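Long-range contacts in beta-lactamase (Sphaerobacter thermophilus, PDB 4EWF), which probably hydrolyses beta-lactams to substituted beta-amino acids, as a serine enzyme of the class A beta-lactamase family: residues T39-G44 with T163-A168; E193-P198 with I211-K216; S113-T118 with R146-R151. One frame throughout, in Å; residues are numbered along the deposited sequence.

In the fold
Contacts 1 and 2 both reach the five-stranded antiparallel sheet, at its two outermost strands: contact 1 at strand 39-42, contact 2 at strand 212-220. Their centres lie about 20 Å apart. Contact 3 belongs to the helical part of the fold and starts at helix 115-125. Its centre is about 24 Å from that of contact 1 and about 20 Å from that of contact 2. Along the chain, contact 3 is nested inside the loop closed by contact 1, and contact 2 follows both. Contacts 2 and 3 touch where Lys-216 meets Ser-113, at the probable active site between sheet and helices. Contact 1 lies away from this junction.

Contact 1 (T39-G44 with T163-A168); sequences TFRHNG and TPDDYA
Gly-44 and Asp-165 form the tight end of this contact, where the turn after strand 39-42 meets the start of helix 164-175. The amide N of Asp-165 donates to Gly-44 O at 2.8 Å, with an N-H...O angle of 160°. This first-turn N-H therefore has an acceptor in the turn. The same carbonyl oxygen is packed by carbon. Pro-164 CD lies 3.2 Å from Gly-44 O. Gly-44 has no side chain, and the carboxylate lies against its backbone, with Asp-165 OD2 3.4 Å from Gly-44 C. CG of Asp-165 is anti to its own carbonyl carbon (chi1 -78°), and this CG lies near Gly-44 O.

Thr-163 is the N-cap of the helix. Its OG1 accepts from Asp-166 N at 3.0 Å. In the sandwich fold of the family, strand 39-42 is an outermost strand of the main sheet. The contact thus joins that edge to a helix that begins more than a hundred residues later. Asn-43 ND2 ties the turn to Val-28 O on the neighbouring strand 27-33.

The side open to solvent belongs to Arg-41. Its chain is extended from CG to NE and crosses Asp-165 at about a right angle. Arg-41 NH1 forms a salt bridge with Asp-165 OD1, but the modelled 2.4 Å is very short, and the exact geometry is doubtful. The guanidinium and carboxylate planes stand 89° apart. Thr-39 CG2 sits over the centre of the guanidinium, 3.7 Å above its plane. A water lies in the guanidinium plane at its edge, accepting from Arg-41 NH1 at 3.1 Å and donating to Asp-165 O. Asp-165 OD1 has a second partner in Thr-31 OG1, on strand 27-33.

Contact 2 (E193-P198 with I211-K216); sequences EKQQNP and IRWGSK
Glu-193 and Gly-214 bring their backbones within 3.8 Å, CA to CA, as the loop after helix 182-192 passes over strand 212-220. There the CA-H of Glu-193 points at Trp-213 O. A water donates to both Glu-193 O and Trp-213 O.

Gln-195 makes the main polar link. Its NE2 donates to Ser-215 O at 2.9 Å, and the bond is nearly straight at 175°. The acceptor lies in the amide plane of Gln-195, but the donor stands above the carbonyl plane of Ser-215. CG is anti to the backbone N, and the chain bends at chi2 (52°). The other end of the amide, OE1, accepts from Asn-197 N at 2.9 Å, so both ends of the flat group are held.

The strand is an edge of the main sheet and carries Lys-216, probably the lysine of the K(T/S)G motif of serine beta-lactamases. A second water accepts from Gln-195 NE2 and Lys-216 NZ. Lys-216 NZ also hydrogen-bonds to Ser-113 OG and makes a salt bridge to a sulfate, probably from the crystallisation liquor.

The Trp-213 ring packs against the 195-198 end of the loop. Its CH2 meets Pro-198 CA obliquely at 3.9 Å, and Asn-197 O comes to the ring edge at 3.8 Å from CH2. At the exposed Arg-212, Glu-193 OE1 and Arg-212 NE form a long salt bridge of 3.5 Å, with the two flat groups 55° apart.

Contact 3 (S113-T118 with R146-R151); sequences SDNTAT and RKMKGR
Asn-115 and Thr-118, on the first turn of helix 115-125, pack against Met-148 of the loop 146-151. Residues Ser-113, Asp-114 and Asn-115 match the SDN motif of class A beta-lactamases, so the loop probably backs an active-site element.

No hydrogen bond crosses the contact. Packing carries it. Met-148, present as selenomethionine, crosses both helix side chains at about a right angle. Its CB lies 3.4 Å from Asn-115 OD1. The chain then bends at chi2 (-60°), and the selenium end leads away from the helix. Asn-115 ND2 faces the backbone of Gly-150, 3.8 Å from its N.

Polar bonds hold the helix side in place. Asp-114 is the N-cap, and its OD2 accepts from Ala-117 N at 3.1 Å. Thr-118 OG1 donates to Asp-114 O at 2.8 Å, which helps set the rotation of the threonine. Asn-115 OD1 accepts from Lys-55 NZ. Ser-113 OG bonds to Lys-55 NZ and Ser-52 OG. The loop is tied to the same helix through Asn-119, whose OD1 accepts from Met-148 N.

The tightest carbon pair is Thr-118 CG2 with Met-148 CG, at 3.4 Å.

Contact 1 (T39-G44 with T163-A168)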
ATOM      1  N   THR A  39      -3.112 -17.954   6.950  1.00 23.89           N
ATOM      2  CA  THR A  39      -2.266 -17.089   6.135  1.00 26.04           C
ATOM      3  C   THR A  39      -1.522 -17.827   5.027  1.00 24.99           C
ATOM      4  O   THR A  39      -0.821 -18.817   5.271  1.00 26.68           O
ATOM      5  CB  THR A  39      -1.277 -16.308   7.035  1.00 27.21           C
ATOM      6  OG1 THR A  39      -2.034 -15.501   7.948  1.00 25.66           O
ATOM      7  CG2 THR A  39      -0.365 -15.409   6.196  1.00 26.47           C
ATOM      8  N   PHE A  40      -1.699 -17.361   3.800  1.00 22.00           N
ATOM      9  CA  PHE A  40      -0.897 -17.855   2.689  1.00 21.49           C
ATOM     10  C   PHE A  40       0.356 -16.976   2.563  1.00 23.54           C
ATOM     11  O   PHE A  40       0.264 -15.740   2.575  1.00 19.39           O
ATOM     12  CB  PHE A  40      -1.696 -17.779   1.394  1.00 21.04           C
ATOM     13  CG  PHE A  40      -0.887 -18.085   0.161  1.00 21.55           C
ATOM     14  CD1 PHE A  40      -0.827 -19.381  -0.340  1.00 24.45           C
ATOM     15  CD2 PHE A  40      -0.201 -17.075  -0.500  1.00 22.10           C
ATOM     16  CE1 PHE A  40      -0.078 -19.664  -1.480  1.00 25.58           C
ATOM     17  CE2 PHE A  40       0.541 -17.339  -1.641  1.00 24.82           C
ATOM     18  CZ  PHE A  40       0.608 -18.630  -2.131  1.00 20.47           C
ATOM     19  N   ARG A  41       1.513 -17.616   2.429  1.00 18.92           N
ATOM     20  CA  ARG A  41       2.785 -16.920   2.283  1.00 22.38           C
ATOM     21  C   ARG A  41       3.581 -17.527   1.131  1.00 25.93           C
ATOM     22  O   ARG A  41       3.745 -18.751   1.038  1.00 21.02           O
ATOM     23  CB  ARG A  41       3.624 -17.017   3.573  1.00 26.45           C
ATOM     24  CG  ARG A  41       3.051 -16.278   4.771  1.00 32.13           C
ATOM     25  CD  ARG A  41       4.057 -16.188   5.942  1.00 31.11           C
ATOM     26  NE  ARG A  41       3.353 -16.029   7.215  1.00 45.79           N
ATOM     27  CZ  ARG A  41       3.063 -14.856   7.769  1.00 51.63           C
ATOM     28  NH1 ARG A  41       3.431 -13.731   7.177  1.00 50.97           N
ATOM     29  NH2 ARG A  41       2.413 -14.804   8.921  1.00 60.36           N
ATOM     30  N   HIS A  42       4.070 -16.660   0.257  1.00 20.29           N
ATOM     31  CA  HIS A  42       5.026 -17.036  -0.769  1.00 23.75           C
ATOM     32  C   HIS A  42       6.082 -15.940  -0.794  1.00 24.70           C
ATOM     33  O   HIS A  42       5.764 -14.771  -1.084  1.00 19.85           O
ATOM     34  CB  HIS A  42       4.335 -17.130  -2.133  1.00 20.56           C
ATOM     35  CG  HIS A  42       5.275 -17.394  -3.265  1.00 26.57           C
ATOM     36  ND1 HIS A  42       5.656 -18.668  -3.631  1.00 26.50           N
ATOM     37  CD2 HIS A  42       5.915 -16.547  -4.107  1.00 20.02           C
ATOM     38  CE1 HIS A  42       6.488 -18.593  -4.655  1.00 25.81           C
ATOM     39  NE2 HIS A  42       6.666 -17.319  -4.958  1.00 24.86           N
ATOM     40  N   ASN A  43       7.323 -16.298  -0.470  1.00 17.17           N
ATOM     41  CA  ASN A  43       8.404 -15.299  -0.351  1.00 19.47           C
ATOM     42  C   ASN A  43       7.973 -14.197   0.606  1.00 21.91           C
ATOM     43  O   ASN A  43       8.214 -13.004   0.370  1.00 18.19           O
ATOM     44  CB  ASN A  43       8.735 -14.687  -1.715  1.00 19.94           C
ATOM     45  CG  ASN A  43       9.516 -15.623  -2.603  1.00 23.22           C
ATOM     46  OD1 ASN A  43      10.274 -16.451  -2.119  1.00 19.66           O
ATOM     47  ND2 ASN A  43       9.344 -15.486  -3.919  1.00 19.77           N
ATOM     48  N   GLY A  44       7.299 -14.603   1.676  1.00 24.48           N
ATOM     49  CA  GLY A  44       6.679 -13.660   2.583  1.00 24.93           C
ATOM     50  C   GLY A  44       7.674 -12.768   3.275  1.00 23.93           C
ATOM     51  O   GLY A  44       7.332 -11.630   3.623  1.00 18.30           O
ATOM     52  N   THR A 163       8.724  -6.073   2.994  1.00 21.87           N
ATOM     53  CA  THR A 163       8.408  -7.481   2.777  1.00 19.34           C
ATOM     54  C   THR A 163       6.903  -7.619   2.785  1.00 19.08           C
ATOM     55  O   THR A 163       6.215  -6.835   3.421  1.00 16.20           O
ATOM     56  CB  THR A 163       9.001  -8.434   3.854  1.00 21.16           C
ATOM     57  OG1 THR A 163       8.337  -8.215   5.098  1.00 17.28           O
ATOM     58  CG2 THR A 163      10.488  -8.197   4.028  1.00 21.48           C
ATOM     59  N   PRO A 164       6.378  -8.623   2.066  1.00 19.23           N
ATOM     60  CA  PRO A 164       4.927  -8.849   2.104  1.00 18.08           C
ATOM     61  C   PRO A 164       4.455  -9.087   3.553  1.00 21.91           C
ATOM     62  O   PRO A 164       3.436  -8.516   3.954  1.00 18.64           O
ATOM     63  CB  PRO A 164       4.741 -10.112   1.234  1.00 18.32           C
ATOM     64  CG  PRO A 164       5.973 -10.155   0.335  1.00 21.06           C
ATOM     65  CD  PRO A 164       7.089  -9.595   1.208  1.00 14.98           C
ATOM     66  N   ASP A 165       5.195  -9.888   4.327  1.00 17.19           N
ATOM     67  CA  ASP A 165       4.853 -10.120   5.737  1.00 15.90           C
ATOM     68  C   ASP A 165       4.664  -8.813   6.509  1.00 21.64           C
ATOM     69  O   ASP A 165       3.687  -8.653   7.255  1.00 21.87           O
ATOM     70  CB  ASP A 165       5.952 -10.918   6.464  1.00 19.90           C
ATOM     71  CG  ASP A 165       5.903 -12.411   6.160  1.00 27.01           C
ATOM     72  OD1 ASP A 165       4.930 -12.884   5.525  1.00 25.66           O
ATOM     73  OD2 ASP A 165       6.855 -13.110   6.557  1.00 24.12           O
ATOM     74  N   ASP A 166       5.626  -7.906   6.370  1.00 19.14           N
ATOM     75  CA  ASP A 166       5.574  -6.636   7.087  1.00 24.04           C
ATOM     76  C   ASP A 166       4.359  -5.800   6.687  1.00 25.04           C
ATOM     77  O   ASP A 166       3.710  -5.192   7.533  1.00 19.58           O
ATOM     78  CB  ASP A 166       6.846  -5.819   6.831  1.00 18.87           C
ATOM     79  CG  ASP A 166       8.041  -6.314   7.650  1.00 27.95           C
ATOM     80  OD1 ASP A 166       7.902  -7.342   8.360  1.00 22.28           O
ATOM     81  OD2 ASP A 166       9.125  -5.686   7.564  1.00 22.67           O
ATOM     82  N   TYR A 167       4.061  -5.751   5.394  1.00 19.79           N
ATOM     83  CA  TYR A 167       2.955  -4.915   4.934  1.00 22.04           C
ATOM     84  C   TYR A 167       1.588  -5.509   5.256  1.00 23.03           C
ATOM     85  O   TYR A 167       0.610  -4.780   5.422  1.00 23.69           O
ATOM     86  CB  TYR A 167       3.140  -4.492   3.457  1.00 17.12           C
ATOM     87  CG  TYR A 167       4.001  -3.251   3.443  1.00 21.29           C
ATOM     88  CD1 TYR A 167       3.424  -1.999   3.349  1.00 20.88           C
ATOM     89  CD2 TYR A 167       5.381  -3.332   3.648  1.00 19.64           C
ATOM     90  CE1 TYR A 167       4.184  -0.846   3.392  1.00 22.36           C
ATOM     91  CE2 TYR A 167       6.165  -2.171   3.707  1.00 21.86           C
ATOM     92  CZ  TYR A 167       5.545  -0.928   3.581  1.00 24.86           C
ATOM     93  OH  TYR A 167       6.273   0.243   3.621  1.00 21.97           O
ATOM     94  N   ALA A 168       1.528  -6.830   5.407  1.00 20.71           N
ATOM     95  CA  ALA A 168       0.306  -7.442   5.900  1.00 21.36           C
ATOM     96  C   ALA A 168       0.085  -7.036   7.370  1.00 26.07           C
ATOM     97  O   ALA A 168      -1.034  -6.709   7.764  1.00 22.22           O
ATOM     98  CB  ALA A 168       0.341  -8.965   5.728  1.00 19.86           C
TER
HETATM   99  O   HOH W   1       2.687 -10.987   8.407  1.00 21.06           O

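Contact 2 (E193-P198 with I211-K216)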
ATOM      1  N   GLU A 193      -9.575   3.498   0.757  1.00 19.30           N
ATOM      2  CA  GLU A 193     -10.717   3.235  -0.116  1.00 24.99           C
ATOM      3  C   GLU A 193     -10.751   4.212  -1.299  1.00 28.40           C
ATOM      4  O   GLU A 193     -11.418   3.968  -2.303  1.00 24.21           O
ATOM      5  CB  GLU A 193     -12.035   3.279   0.669  1.00 27.27           C
ATOM      6  CG  GLU A 193     -12.177   2.126   1.670  1.00 32.05           C
ATOM      7  CD  GLU A 193     -13.422   2.223   2.558  1.00 45.50           C
ATOM      8  OE1 GLU A 193     -14.450   2.772   2.108  1.00 44.25           O
ATOM      9  OE2 GLU A 193     -13.366   1.730   3.711  1.00 49.91           O
ATOM     10  N   LYS A 194     -10.020   5.313  -1.185  1.00 22.26           N
ATOM     11  CA  LYS A 194     -10.018   6.312  -2.255  1.00 24.95           C
ATOM     12  C   LYS A 194      -8.952   6.042  -3.333  1.00 25.83           C
ATOM     13  O   LYS A 194      -8.799   6.817  -4.279  1.00 25.16           O
ATOM     14  CB  LYS A 194      -9.921   7.719  -1.652  1.00 19.26           C
ATOM     15  CG  LYS A 194     -11.206   8.062  -0.882  1.00 24.72           C
ATOM     16  CD  LYS A 194     -11.301   9.514  -0.522  1.00 35.22           C
ATOM     17  CE  LYS A 194     -12.651   9.813   0.114  1.00 42.05           C
ATOM     18  NZ  LYS A 194     -12.899   8.922   1.282  1.00 40.04           N
ATOM     19  N   GLN A 195      -8.229   4.932  -3.181  1.00 20.89           N
ATOM     20  CA  GLN A 195      -7.297   4.427  -4.199  1.00 24.25           C
ATOM     21  C   GLN A 195      -7.892   4.555  -5.609  1.00 26.24           C
ATOM     22  O   GLN A 195      -8.991   4.069  -5.867  1.00 23.46           O
ATOM     23  CB  GLN A 195      -6.971   2.956  -3.898  1.00 23.89           C
ATOM     24  CG  GLN A 195      -6.114   2.245  -4.939  1.00 24.27           C
ATOM     25  CD  GLN A 195      -4.846   3.002  -5.260  1.00 23.99           C
ATOM     26  OE1 GLN A 195      -4.655   3.437  -6.384  1.00 21.52           O
ATOM     27  NE2 GLN A 195      -3.968   3.153  -4.273  1.00 21.03           N
ATOM     28  N   GLN A 196      -7.181   5.209  -6.522  1.00 21.69           N
ATOM     29  CA  GLN A 196      -7.760   5.461  -7.843  1.00 26.60           C
ATOM     30  C   GLN A 196      -7.440   4.412  -8.911  1.00 29.93           C
ATOM     31  O   GLN A 196      -8.033   4.434  -9.989  1.00 28.60           O
ATOM     32  CB  GLN A 196      -7.395   6.862  -8.345  1.00 24.05           C
ATOM     33  CG  GLN A 196      -8.007   7.950  -7.482  1.00 29.65           C
ATOM     34  CD  GLN A 196      -8.096   9.284  -8.197  1.00 29.91           C
ATOM     35  OE1 GLN A 196      -7.615   9.437  -9.328  1.00 24.22           O
ATOM     36  NE2 GLN A 196      -8.726  10.259  -7.544  1.00 27.11           N
ATOM     37  N   ASN A 197      -6.501   3.512  -8.625  1.00 19.21           N
ATOM     38  CA  ASN A 197      -6.156   2.458  -9.577  1.00 22.48           C
ATOM     39  C   ASN A 197      -6.793   1.118  -9.189  1.00 23.65           C
ATOM     40  O   ASN A 197      -6.291   0.439  -8.291  1.00 20.73           O
ATOM     41  CB  ASN A 197      -4.638   2.302  -9.653  1.00 23.41           C
ATOM     42  CG  ASN A 197      -4.214   1.232 -10.652  1.00 22.80           C
ATOM     43  OD1 ASN A 197      -5.045   0.683 -11.360  1.00 24.02           O
ATOM     44  ND2 ASN A 197      -2.917   0.948 -10.714  1.00 17.60           N
ATOM     45  N   PRO A 198      -7.891   0.738  -9.862  1.00 24.72           N
ATOM     46  CA  PRO A 198      -8.618  -0.497  -9.531  1.00 24.77           C
ATOM     47  C   PRO A 198      -8.097  -1.755 -10.232  1.00 27.01           C
ATOM     48  O   PRO A 198      -8.789  -2.775 -10.205  1.00 23.76           O
ATOM     49  CB  PRO A 198     -10.017  -0.207 -10.071  1.00 29.39           C
ATOM     50  CG  PRO A 198      -9.752   0.591 -11.303  1.00 27.34           C
ATOM     51  CD  PRO A 198      -8.562   1.485 -10.945  1.00 23.01           C
ATOM     52  N   ILE A 211     -19.866  -4.253   0.692  1.00 42.58           N
ATOM     53  CA  ILE A 211     -18.544  -4.586   0.156  1.00 45.73           C
ATOM     54  C   ILE A 211     -17.679  -3.332   0.012  1.00 44.92           C
ATOM     55  O   ILE A 211     -18.124  -2.318  -0.545  1.00 41.33           O
ATOM     56  CB  ILE A 211     -18.655  -5.301  -1.204  1.00 43.04           C
ATOM     57  CG1 ILE A 211     -19.278  -6.681  -1.008  1.00 42.05           C
ATOM     58  CG2 ILE A 211     -17.285  -5.414  -1.878  1.00 40.11           C
ATOM     59  CD1 ILE A 211     -20.066  -7.162  -2.194  1.00 48.14           C
ATOM     60  N   ARG A 212     -16.453  -3.401   0.536  1.00 34.92           N
ATOM     61  CA  ARG A 212     -15.492  -2.297   0.420  1.00 34.03           C
ATOM     62  C   ARG A 212     -14.087  -2.838   0.145  1.00 31.30           C
ATOM     63  O   ARG A 212     -13.775  -3.994   0.470  1.00 25.43           O
ATOM     64  CB  ARG A 212     -15.465  -1.439   1.698  1.00 40.18           C
ATOM     65  CG  ARG A 212     -16.575  -1.744   2.697  1.00 59.98           C
ATOM     66  CD  ARG A 212     -16.546  -0.799   3.888  1.00 66.35           C
ATOM     67  NE  ARG A 212     -16.840   0.574   3.489  1.00 78.04           N
ATOM     68  CZ  ARG A 212     -18.068   1.067   3.327  1.00 88.10           C
ATOM     69  NH1 ARG A 212     -18.230   2.334   2.960  1.00 89.99           N
ATOM     70  NH2 ARG A 212     -19.134   0.298   3.527  1.00 89.46           N
ATOM     71  N   TRP A 213     -13.243  -2.003  -0.446  1.00 24.90           N
ATOM     72  CA  TRP A 213     -11.830  -2.342  -0.596  1.00 22.29           C
ATOM     73  C   TRP A 213     -11.002  -1.062  -0.595  1.00 30.79           C
ATOM     74  O   TRP A 213     -11.504   0.026  -0.896  1.00 27.16           O
ATOM     75  CB  TRP A 213     -11.576  -3.161  -1.869  1.00 23.96           C
ATOM     76  CG  TRP A 213     -11.644  -2.353  -3.136  1.00 23.02           C
ATOM     77  CD1 TRP A 213     -12.768  -2.021  -3.850  1.00 25.60           C
ATOM     78  CD2 TRP A 213     -10.532  -1.789  -3.844  1.00 25.18           C
ATOM     79  NE1 TRP A 213     -12.417  -1.274  -4.959  1.00 29.89           N
ATOM     80  CE2 TRP A 213     -11.053  -1.111  -4.971  1.00 31.33           C
ATOM     81  CE3 TRP A 213      -9.148  -1.775  -3.621  1.00 26.14           C
ATOM     82  CZ2 TRP A 213     -10.231  -0.429  -5.876  1.00 27.20           C
ATOM     83  CZ3 TRP A 213      -8.331  -1.100  -4.519  1.00 24.62           C
ATOM     84  CH2 TRP A 213      -8.875  -0.436  -5.636  1.00 28.14           C
ATOM     85  N   GLY A 214      -9.742  -1.192  -0.221  1.00 25.66           N
ATOM     86  CA  GLY A 214      -8.826  -0.066  -0.265  1.00 24.96           C
ATOM     87  C   GLY A 214      -7.440  -0.629  -0.427  1.00 24.57           C
ATOM     88  O   GLY A 214      -7.187  -1.781  -0.062  1.00 22.87           O
ATOM     89  N   SER A 215      -6.527   0.169  -0.958  1.00 22.79           N
ATOM     90  CA  SER A 215      -5.164  -0.305  -1.101  1.00 21.37           C
ATOM     91  C   SER A 215      -4.224   0.861  -1.371  1.00 25.24           C
ATOM     92  O   SER A 215      -4.665   1.968  -1.697  1.00 20.66           O
ATOM     93  CB  SER A 215      -5.070  -1.320  -2.243  1.00 18.54           C
ATOM     94  OG  SER A 215      -4.883  -0.672  -3.497  1.00 20.78           O
ATOM     95  N   LYS A 216      -2.933   0.610  -1.199  1.00 21.72           N
ATOM     96  CA  LYS A 216      -1.910   1.516  -1.691  1.00 19.36           C
ATOM     97  C   LYS A 216      -1.072   0.730  -2.679  1.00 19.83           C
ATOM     98  O   LYS A 216      -0.448  -0.284  -2.329  1.00 18.34           O
ATOM     99  CB  LYS A 216      -1.001   2.053  -0.579  1.00 18.95           C
ATOM    100  CG  LYS A 216       0.066   3.041  -1.119  1.00 16.34           C
ATOM    101  CD  LYS A 216      -0.621   4.324  -1.602  1.00 19.88           C
ATOM    102  CE  LYS A 216       0.324   5.220  -2.427  1.00 21.52           C
ATOM    103  NZ  LYS A 216       0.504   4.734  -3.836  1.00 21.65           N
TER
HETATM  104  O   HOH W   2     -12.460   1.412  -3.022  1.00 32.00           O
HETATM  105  O   HOH W   3      -1.928   5.373  -5.041  1.00 24.20           O

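Contact 3 (S113-T118 with R146-R151)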
ATOM      1  N   SER A 113      -0.909   8.719  -5.330  1.00 17.70           N
ATOM      2  CA  SER A 113       0.529   8.569  -5.091  1.00 18.07           C
ATOM      3  C   SER A 113       1.337   9.837  -5.417  1.00 19.56           C
ATOM      4  O   SER A 113       2.413   9.786  -6.037  1.00 19.73           O
ATOM      5  CB  SER A 113       1.078   7.361  -5.856  1.00 20.71           C
ATOM      6  OG  SER A 113       2.135   6.769  -5.116  1.00 25.81           O
ATOM      7  N   ASP A 114       0.819  10.982  -4.990  1.00 20.81           N
ATOM      8  CA  ASP A 114       1.478  12.243  -5.297  1.00 17.69           C
ATOM      9  C   ASP A 114       2.804  12.378  -4.539  1.00 18.39           C
ATOM     10  O   ASP A 114       2.829  12.477  -3.309  1.00 18.42           O
ATOM     11  CB  ASP A 114       0.537  13.406  -4.973  1.00 17.92           C
ATOM     12  CG  ASP A 114       1.014  14.710  -5.559  1.00 19.86           C
ATOM     13  OD1 ASP A 114       0.241  15.357  -6.307  1.00 21.43           O
ATOM     14  OD2 ASP A 114       2.167  15.080  -5.267  1.00 19.19           O
ATOM     15  N   ASN A 115       3.894  12.376  -5.295  1.00 18.34           N
ATOM     16  CA  ASN A 115       5.248  12.385  -4.755  1.00 17.05           C
ATOM     17  C   ASN A 115       5.594  13.704  -4.054  1.00 20.06           C
ATOM     18  O   ASN A 115       6.304  13.702  -3.055  1.00 19.90           O
ATOM     19  CB  ASN A 115       6.286  12.088  -5.852  1.00 19.06           C
ATOM     20  CG  ASN A 115       6.376  10.593  -6.207  1.00 21.73           C
ATOM     21  OD1 ASN A 115       5.846   9.741  -5.496  1.00 19.57           O
ATOM     22  ND2 ASN A 115       7.064  10.281  -7.303  1.00 19.68           N
ATOM     23  N   THR A 116       5.095  14.825  -4.573  1.00 17.85           N
ATOM     24  CA  THR A 116       5.298  16.115  -3.907  1.00 20.65           C
ATOM     25  C   THR A 116       4.607  16.127  -2.532  1.00 23.56           C
ATOM     26  O   THR A 116       5.208  16.495  -1.514  1.00 20.57           O
ATOM     27  CB  THR A 116       4.758  17.284  -4.754  1.00 19.47           C
ATOM     28  OG1 THR A 116       5.487  17.363  -5.994  1.00 20.93           O
ATOM     29  CG2 THR A 116       4.917  18.590  -4.004  1.00 14.37           C
ATOM     30  N   ALA A 117       3.343  15.719  -2.504  1.00 20.65           N
ATOM     31  CA  ALA A 117       2.581  15.661  -1.255  1.00 22.19           C
ATOM     32  C   ALA A 117       3.283  14.747  -0.251  1.00 21.51           C
ATOM     33  O   ALA A 117       3.353  15.049   0.944  1.00 21.01           O
ATOM     34  CB  ALA A 117       1.183  15.150  -1.522  1.00 17.95           C
ATOM     35  N   THR A 118       3.804  13.632  -0.756  1.00 20.76           N
ATOM     36  CA  THR A 118       4.517  12.665   0.070  1.00 19.41           C
ATOM     37  C   THR A 118       5.736  13.299   0.726  1.00 22.30           C
ATOM     38  O   THR A 118       5.912  13.187   1.944  1.00 19.93           O
ATOM     39  CB  THR A 118       4.959  11.443  -0.748  1.00 22.41           C
ATOM     40  OG1 THR A 118       3.800  10.778  -1.262  1.00 22.62           O
ATOM     41  CG2 THR A 118       5.744  10.467   0.127  1.00 19.90           C
ATOM     42  N   ARG A 146      14.368   7.165   2.112  0.52 24.79           N
ATOM     43  CA  ARG A 146      14.555   7.907   0.859  0.52 24.52           C
ATOM     44  C   ARG A 146      13.256   8.601   0.417  0.52 26.34           C
ATOM     45  O   ARG A 146      12.211   7.947   0.302  0.52 24.96           O
ATOM     46  CB  ARG A 146      15.046   6.928  -0.220  0.52 26.23           C
ATOM     47  CG  ARG A 146      15.157   7.453  -1.654  0.52 27.60           C
ATOM     48  CD  ARG A 146      15.621   6.315  -2.576  0.52 26.95           C
ATOM     49  NE  ARG A 146      15.282   6.505  -3.988  0.52 20.63           N
ATOM     50  CZ  ARG A 146      16.123   6.980  -4.896  0.52 22.77           C
ATOM     51  NH1 ARG A 146      17.354   7.325  -4.541  0.52 24.94           N
ATOM     52  NH2 ARG A 146      15.734   7.114  -6.158  0.52 22.41           N
ATOM     53  N   LYS A 147      13.314   9.917   0.177  1.00 24.57           N
ATOM     54  CA  LYS A 147      12.151  10.655  -0.320  1.00 22.24           C
ATOM     55  C   LYS A 147      11.775  10.130  -1.694  1.00 23.55           C
ATOM     56  O   LYS A 147      12.540   9.384  -2.322  1.00 24.17           O
ATOM     57  CB  LYS A 147      12.470  12.156  -0.435  1.00 27.61           C
ATOM     58  CG  LYS A 147      12.329  12.946   0.870  1.00 32.25           C
ATOM     59  CD  LYS A 147      12.510  14.440   0.612  1.00 39.21           C
ATOM     60  CE  LYS A 147      12.132  15.298   1.811  1.00 35.74           C
ATOM     61  NZ  LYS A 147      12.550  16.731   1.594  1.00 31.48           N
HETATM   62  N   MSE A 148      10.600  10.524  -2.168  1.00 19.74           N
HETATM   63  CA  MSE A 148      10.118  10.046  -3.455  1.00 24.46           C
HETATM   64  C   MSE A 148      10.838  10.766  -4.588  1.00 30.56           C
HETATM   65  O   MSE A 148      10.953  11.992  -4.568  1.00 24.81           O
HETATM   66  CB  MSE A 148       8.607  10.249  -3.570  1.00 20.42           C
HETATM   67  CG  MSE A 148       7.837   9.592  -2.467  1.00 20.91           C
HETATM   68 SE   MSE A 148       8.087   7.645  -2.377  0.57 27.15          SE
HETATM   69  CE  MSE A 148       8.912   7.567  -0.628  1.00 26.32           C
ATOM     70  N   LYS A 149      11.337   9.995  -5.555  1.00 25.70           N
ATOM     71  CA  LYS A 149      12.012  10.562  -6.727  1.00 33.22           C
ATOM     72  C   LYS A 149      11.455  10.041  -8.056  1.00 30.69           C
ATOM     73  O   LYS A 149      11.851  10.507  -9.114  1.00 37.64           O
ATOM     74  CB  LYS A 149      13.520  10.306  -6.653  1.00 42.28           C
ATOM     75  CG  LYS A 149      14.185  10.983  -5.470  1.00 54.06           C
ATOM     76  CD  LYS A 149      15.502  10.323  -5.112  1.00 62.98           C
ATOM     77  CE  LYS A 149      15.988  10.785  -3.740  1.00 68.21           C
ATOM     78  NZ  LYS A 149      16.197  12.262  -3.675  1.00 71.41           N
ATOM     79  N   GLY A 150      10.550   9.069  -7.990  1.00 31.46           N
ATOM     80  CA  GLY A 150       9.995   8.456  -9.188  1.00 37.76           C
ATOM     81  C   GLY A 150      10.877   7.400  -9.853  1.00 43.29           C
ATOM     82  O   GLY A 150      10.590   6.949 -10.962  1.00 42.93           O
ATOM     83  N   ARG A 151      11.957   7.001  -9.188  1.00 33.82           N
ATOM     84  CA  ARG A 151      12.868   6.008  -9.758  1.00 33.42           C
ATOM     85  C   ARG A 151      13.463   5.144  -8.654  1.00 33.19           C
ATOM     86  O   ARG A 151      13.498   5.556  -7.488  1.00 30.53           O
ATOM     87  CB  ARG A 151      13.978   6.687 -10.565  1.00 39.08           C
ATOM     88  CG  ARG A 151      14.783   7.700  -9.769  1.00 49.33           C
ATOM     89  CD  ARG A 151      15.950   8.227 -10.582  1.00 61.14           C
ATOM     90  NE  ARG A 151      16.197   9.647 -10.335  1.00 72.44           N
ATOM     91  CZ  ARG A 151      16.974  10.119  -9.363  1.00 76.89           C
ATOM     92  NH1 ARG A 151      17.137  11.431  -9.220  1.00 77.61           N
ATOM     93  NH2 ARG A 151      17.588   9.282  -8.535  1.00 78.68           N
TER